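Local coordinates for ATP-dependent zinc metalloprotease FtsH (Thermotoga maritima, PDB 4M8A), which probably acts as a processive, ATP-dependent zinc metallopeptidase on cytoplasmic and membrane proteins, helping in the quality control of integral membrane proteins, at residues B[23-28]-B[65-70]; B[32-37]-B[44-49]. All blocks are in the same frame, centred on the assembly; numbering follows the deposited sequence. Where two conformers were deposited one is given.

Both contacts belong to one mixed four-stranded sheet of the periplasmic domain, ordered 43-47, 33-38, 23-29, 67-71. Interaction 1 pairs 23-28 with 65-70 in parallel, strands far apart in sequence with helix 55-63 between them; interaction 2 is the local antiparallel hairpin 32-37 with 44-49. Both are mostly buried, and they join where Ser-24 and Val-27 bond through their backbones to Tyr-37 and Arg-35. Val-26, Ile-28 and Val-68 in one, and Leu-34, Val-36 and Val-46 in the other, turn to the helix-covered face. The other face is more mixed: carboxylate, lysine, serine and water in interaction 1; in interaction 2 the Glu-45 stem packs on Val-33, and Asp-47 reaches another subunit.

Interaction 1: B[23-28]-B[65-70]; sequences VSEVVI and GIKVSG
Strand 23-28 runs parallel to strand 67-70, their axes 4.6 Å apart at 17°, and four backbone hydrogen bonds, Lys-67 N to Ser-24 O first and Ile-28 N to Ser-69 O last, join an inner strand of the mixed sheet to 67-71, outermost in this chain. Ser-24 and Glu-25 both face Tyr-37, a classic beta bulge. Just before strand 67-70, Ile-66 CG2 lies 3.9 Å from Val-23 CG1 and equally near Val-26 CG2. On the apolar face Ile-28 CD1 meets Val-68 CG1 at 3.8 Å; helices 9-17 and 55-63 cover this layer, where branched aliphatic residues suit strand and core. On the other face Glu-25 and Lys-67 lie side by side, CG anti to the backbone N (chi1 -179° in Glu-25). Both chains are extended beyond CG, and Glu-25 OE2 comes 3.7 Å from Lys-67 CD; Glu-25 OE2 is also 3.0 Å from Ser-69 OG, a possible hydrogen bond. An alanine for Glu-25 would probably leave the Lys-67 methylenes less covered, the lysine charge without its nearby carboxylate and Ser-69 OG without OE2. Lys-67 NZ stays 4.1 Å from Glu-25 OE2, beyond a salt bridge; a water donates to Glu-25 OE1 and accepts from Lys-67 NZ.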
# COMPACT_ATOMS: atom_id res chain seq x y z
N VAL B 23 12.46 1.91 10.78
CA VAL B 23 12.63 3.26 10.19
C VAL B 23 11.53 4.23 10.63
O VAL B 23 10.33 3.98 10.41
CB VAL B 23 12.73 3.26 8.65
CG1 VAL B 23 12.93 4.68 8.13
CG2 VAL B 23 13.86 2.34 8.18
N SER B 24 11.93 5.35 11.22
CA SER B 24 10.96 6.36 11.65
C SER B 24 10.86 7.54 10.69
O SER B 24 9.78 8.08 10.50
CB SER B 24 11.28 6.86 13.06
OG SER B 24 12.62 7.29 13.14
N GLU B 25 11.98 7.93 10.10
CA GLU B 25 11.99 9.14 9.29
C GLU B 25 13.05 9.03 8.21
O GLU B 25 14.14 8.49 8.44
CB GLU B 25 12.25 10.41 10.14
CG GLU B 25 12.25 11.69 9.30
CD GLU B 25 12.31 12.95 10.12
OE1 GLU B 25 12.65 12.86 11.31
OE2 GLU B 25 12.01 14.04 9.56
N VAL B 26 12.72 9.55 7.03
CA VAL B 26 13.69 9.70 5.96
C VAL B 26 13.67 11.15 5.52
O VAL B 26 12.63 11.68 5.11
CB VAL B 26 13.36 8.78 4.76
CG1 VAL B 26 14.36 9.00 3.64
CG2 VAL B 26 13.37 7.31 5.21
N VAL B 27 14.83 11.81 5.64
CA VAL B 27 14.96 13.19 5.19
C VAL B 27 15.64 13.13 3.83
O VAL B 27 16.75 12.61 3.69
CB VAL B 27 15.77 14.07 6.18
CG1 VAL B 27 15.99 15.48 5.62
CG2 VAL B 27 15.09 14.12 7.54
N ILE B 28 14.95 13.63 2.81
CA ILE B 28 15.44 13.62 1.44
C ILE B 28 16.08 14.99 1.17
O ILE B 28 15.39 15.99 0.93
CB ILE B 28 14.32 13.31 0.44
CG1 ILE B 28 13.64 11.97 0.79
CG2 ILE B 28 14.87 13.25 -0.98
CD1 ILE B 28 12.47 11.61 -0.16
N GLY B 65 3.81 4.84 6.74
CA GLY B 65 3.72 5.78 7.84
C GLY B 65 5.06 6.35 8.24
O GLY B 65 5.16 7.05 9.25
N ILE B 66 6.10 6.07 7.44
CA ILE B 66 7.43 6.64 7.67
C ILE B 66 7.35 8.13 7.37
O ILE B 66 6.73 8.54 6.39
CB ILE B 66 8.50 5.94 6.82
CG1 ILE B 66 8.64 4.48 7.27
CG2 ILE B 66 9.85 6.69 6.88
CD1 ILE B 66 9.39 3.60 6.30
N LYS B 67 7.93 8.95 8.23
CA LYS B 67 7.93 10.39 8.03
C LYS B 67 8.91 10.73 6.93
O LYS B 67 10.10 10.44 7.04
CB LYS B 67 8.32 11.10 9.32
CG LYS B 67 8.28 12.62 9.23
CD LYS B 67 8.54 13.25 10.61
CE LYS B 67 8.48 14.77 10.53
NZ LYS B 67 8.84 15.38 11.84
N VAL B 68 8.42 11.35 5.86
CA VAL B 68 9.27 11.76 4.75
C VAL B 68 9.30 13.28 4.70
O VAL B 68 8.24 13.92 4.66
CB VAL B 68 8.73 11.23 3.41
CG1 VAL B 68 9.57 11.76 2.25
CG2 VAL B 68 8.70 9.70 3.44
N SER B 69 10.50 13.85 4.72
CA SER B 69 10.71 15.30 4.83
C SER B 69 11.76 15.72 3.83
O SER B 69 12.84 15.13 3.81
CB SER B 69 11.27 15.65 6.22
OG SER B 69 10.41 15.17 7.26
N GLY B 70 11.48 16.73 3.01
CA GLY B 70 12.51 17.33 2.19
C GLY B 70 13.40 18.28 2.98
O GLY B 70 12.98 18.81 4.01
O HOH W 1 11.23 14.41 12.92

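Interaction 2: B[32-37]-B[44-49]; sequences GVLRVY and YEVDAP
Val-33 and Glu-45 meet on one face of the strand pair, where Val-33 CG1 comes 3.5 Å from Glu-45 CG. Glu-45 is extended with CG anti to its backbone N (chi1 167°), which lays the methylene against the valine methyl; an acid with an aliphatic stem suits this exposed position, since the stem can pack while the carboxylate lies beyond it. On the reverse face the contacts are mainly aliphatic: Val-36 CG2 crosses Val-46 CG2 at 3.8 Å, and Leu-34 CB lies 4.1 Å from Val-46 CB. Tyr-44 shares this face, and its ring turns an edge to Val-36 O, with Tyr-44 CD2 at 3.7 Å from that oxygen. These side chains are set in place by a beta hairpin, strands 33-37 and 44-47 running antiparallel at 156°. Leu-34 with Val-46 and Val-36 with Tyr-44 are hydrogen-bonded pairs, each joined by two backbone bonds; Val-33 with Asp-47 and Arg-35 with Glu-45 are non-hydrogen-bonded pairs. Beyond the last strand pair, Ala-48 N donates to Gly-32 O at 2.9 Å, almost in line with the carbonyl. Gly-32 has positive phi (84°), and a CB there would press on Pro-49 CA as well as on the preceding carbonyl, so glycine suits this close approach of the chains. Farther out, Phe-12 of helix 9-17 packs on Leu-34, Val-36 and Val-46, consistent with the aliphatic residues there. At the opposite end of the pair from Tyr-44, the carboxylate of Asp-47 forms a salt bridge through OD1 to Arg-72 of a neighbouring subunit, and this Arg-72 also packs on Val-33 and Pro-49.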
# COMPACT_ATOMS: atom_id res chain seq x y z
N GLY B 32 21.02 15.01 -2.52
CA GLY B 32 20.98 13.61 -2.90
C GLY B 32 21.36 12.63 -1.80
O GLY B 32 21.52 11.44 -2.04
N VAL B 33 21.55 13.14 -0.59
CA VAL B 33 21.78 12.28 0.56
C VAL B 33 20.47 12.09 1.30
O VAL B 33 19.71 13.04 1.48
CB VAL B 33 22.82 12.90 1.50
CG1 VAL B 33 22.93 12.12 2.81
CG2 VAL B 33 24.17 13.01 0.79
N LEU B 34 20.19 10.85 1.70
CA LEU B 34 19.06 10.59 2.56
C LEU B 34 19.56 10.42 3.97
O LEU B 34 20.51 9.68 4.20
CB LEU B 34 18.36 9.28 2.16
CG LEU B 34 18.05 9.03 0.69
CD1 LEU B 34 17.39 7.68 0.53
CD2 LEU B 34 17.17 10.13 0.12
N ARG B 35 18.95 11.12 4.92
CA ARG B 35 19.26 10.85 6.31
C ARG B 35 18.12 10.02 6.86
O ARG B 35 16.95 10.40 6.78
CB ARG B 35 19.42 12.15 7.09
CG ARG B 35 20.72 12.86 6.83
CD ARG B 35 20.97 13.88 7.90
NE ARG B 35 20.71 15.23 7.42
CZ ARG B 35 19.63 15.94 7.72
NH1 ARG B 35 18.68 15.43 8.50
NH2 ARG B 35 19.52 17.16 7.23
N VAL B 36 18.48 8.87 7.40
CA VAL B 36 17.52 7.86 7.79
C VAL B 36 17.56 7.66 9.31
O VAL B 36 18.58 7.30 9.88
CB VAL B 36 17.81 6.53 7.08
CG1 VAL B 36 16.80 5.46 7.49
CG2 VAL B 36 17.83 6.73 5.56
N TYR B 37 16.44 7.92 9.96
CA TYR B 37 16.33 7.83 11.41
C TYR B 37 15.56 6.58 11.79
O TYR B 37 14.57 6.24 11.16
CB TYR B 37 15.62 9.07 11.96
CG TYR B 37 16.35 10.36 11.71
CD1 TYR B 37 16.24 11.03 10.49
CD2 TYR B 37 17.16 10.92 12.70
CE1 TYR B 37 16.92 12.22 10.26
CE2 TYR B 37 17.83 12.11 12.48
CZ TYR B 37 17.72 12.75 11.26
OH TYR B 37 18.41 13.93 11.04
N TYR B 44 21.43 7.35 9.99
CA TYR B 44 22.28 6.84 8.94
C TYR B 44 22.27 7.80 7.78
O TYR B 44 21.30 8.53 7.57
CB TYR B 44 21.76 5.48 8.46
CG TYR B 44 21.74 4.42 9.53
CD1 TYR B 44 22.87 3.65 9.78
CD2 TYR B 44 20.61 4.22 10.32
CE1 TYR B 44 22.86 2.68 10.76
CE2 TYR B 44 20.59 3.26 11.31
CZ TYR B 44 21.72 2.49 11.53
OH TYR B 44 21.72 1.52 12.52
N GLU B 45 23.35 7.79 7.01
CA GLU B 45 23.46 8.59 5.81
C GLU B 45 23.54 7.68 4.59
O GLU B 45 24.40 6.79 4.51
CB GLU B 45 24.71 9.49 5.92
CG GLU B 45 25.13 10.16 4.64
CD GLU B 45 26.31 11.10 4.85
OE1 GLU B 45 26.45 11.68 5.96
OE2 GLU B 45 27.11 11.26 3.90
N VAL B 46 22.64 7.89 3.64
CA VAL B 46 22.59 7.09 2.43
C VAL B 46 22.82 8.02 1.23
O VAL B 46 22.01 8.92 0.95
CB VAL B 46 21.21 6.40 2.26
CG1 VAL B 46 21.23 5.51 1.01
CG2 VAL B 46 20.85 5.60 3.49
N ASP B 47 23.91 7.79 0.51
CA ASP B 47 24.22 8.59 -0.67
C ASP B 47 23.47 7.98 -1.84
O ASP B 47 23.86 6.94 -2.37
CB ASP B 47 25.73 8.59 -0.92
CG ASP B 47 26.15 9.56 -2.02
OD1 ASP B 47 25.33 9.90 -2.90
OD2 ASP B 47 27.33 9.98 -2.00
N ALA B 48 22.36 8.62 -2.24
CA ALA B 48 21.46 8.02 -3.23
C ALA B 48 20.72 9.10 -4.02
O ALA B 48 19.52 9.29 -3.82
CB ALA B 48 20.46 7.08 -2.56
N PRO B 49 21.43 9.79 -4.93
CA PRO B 49 20.79 10.89 -5.68
C PRO B 49 19.60 10.44 -6.54
O PRO B 49 18.75 11.27 -6.86
CB PRO B 49 21.92 11.41 -6.58
CG PRO B 49 23.19 10.99 -5.90
CD PRO B 49 22.88 9.71 -5.18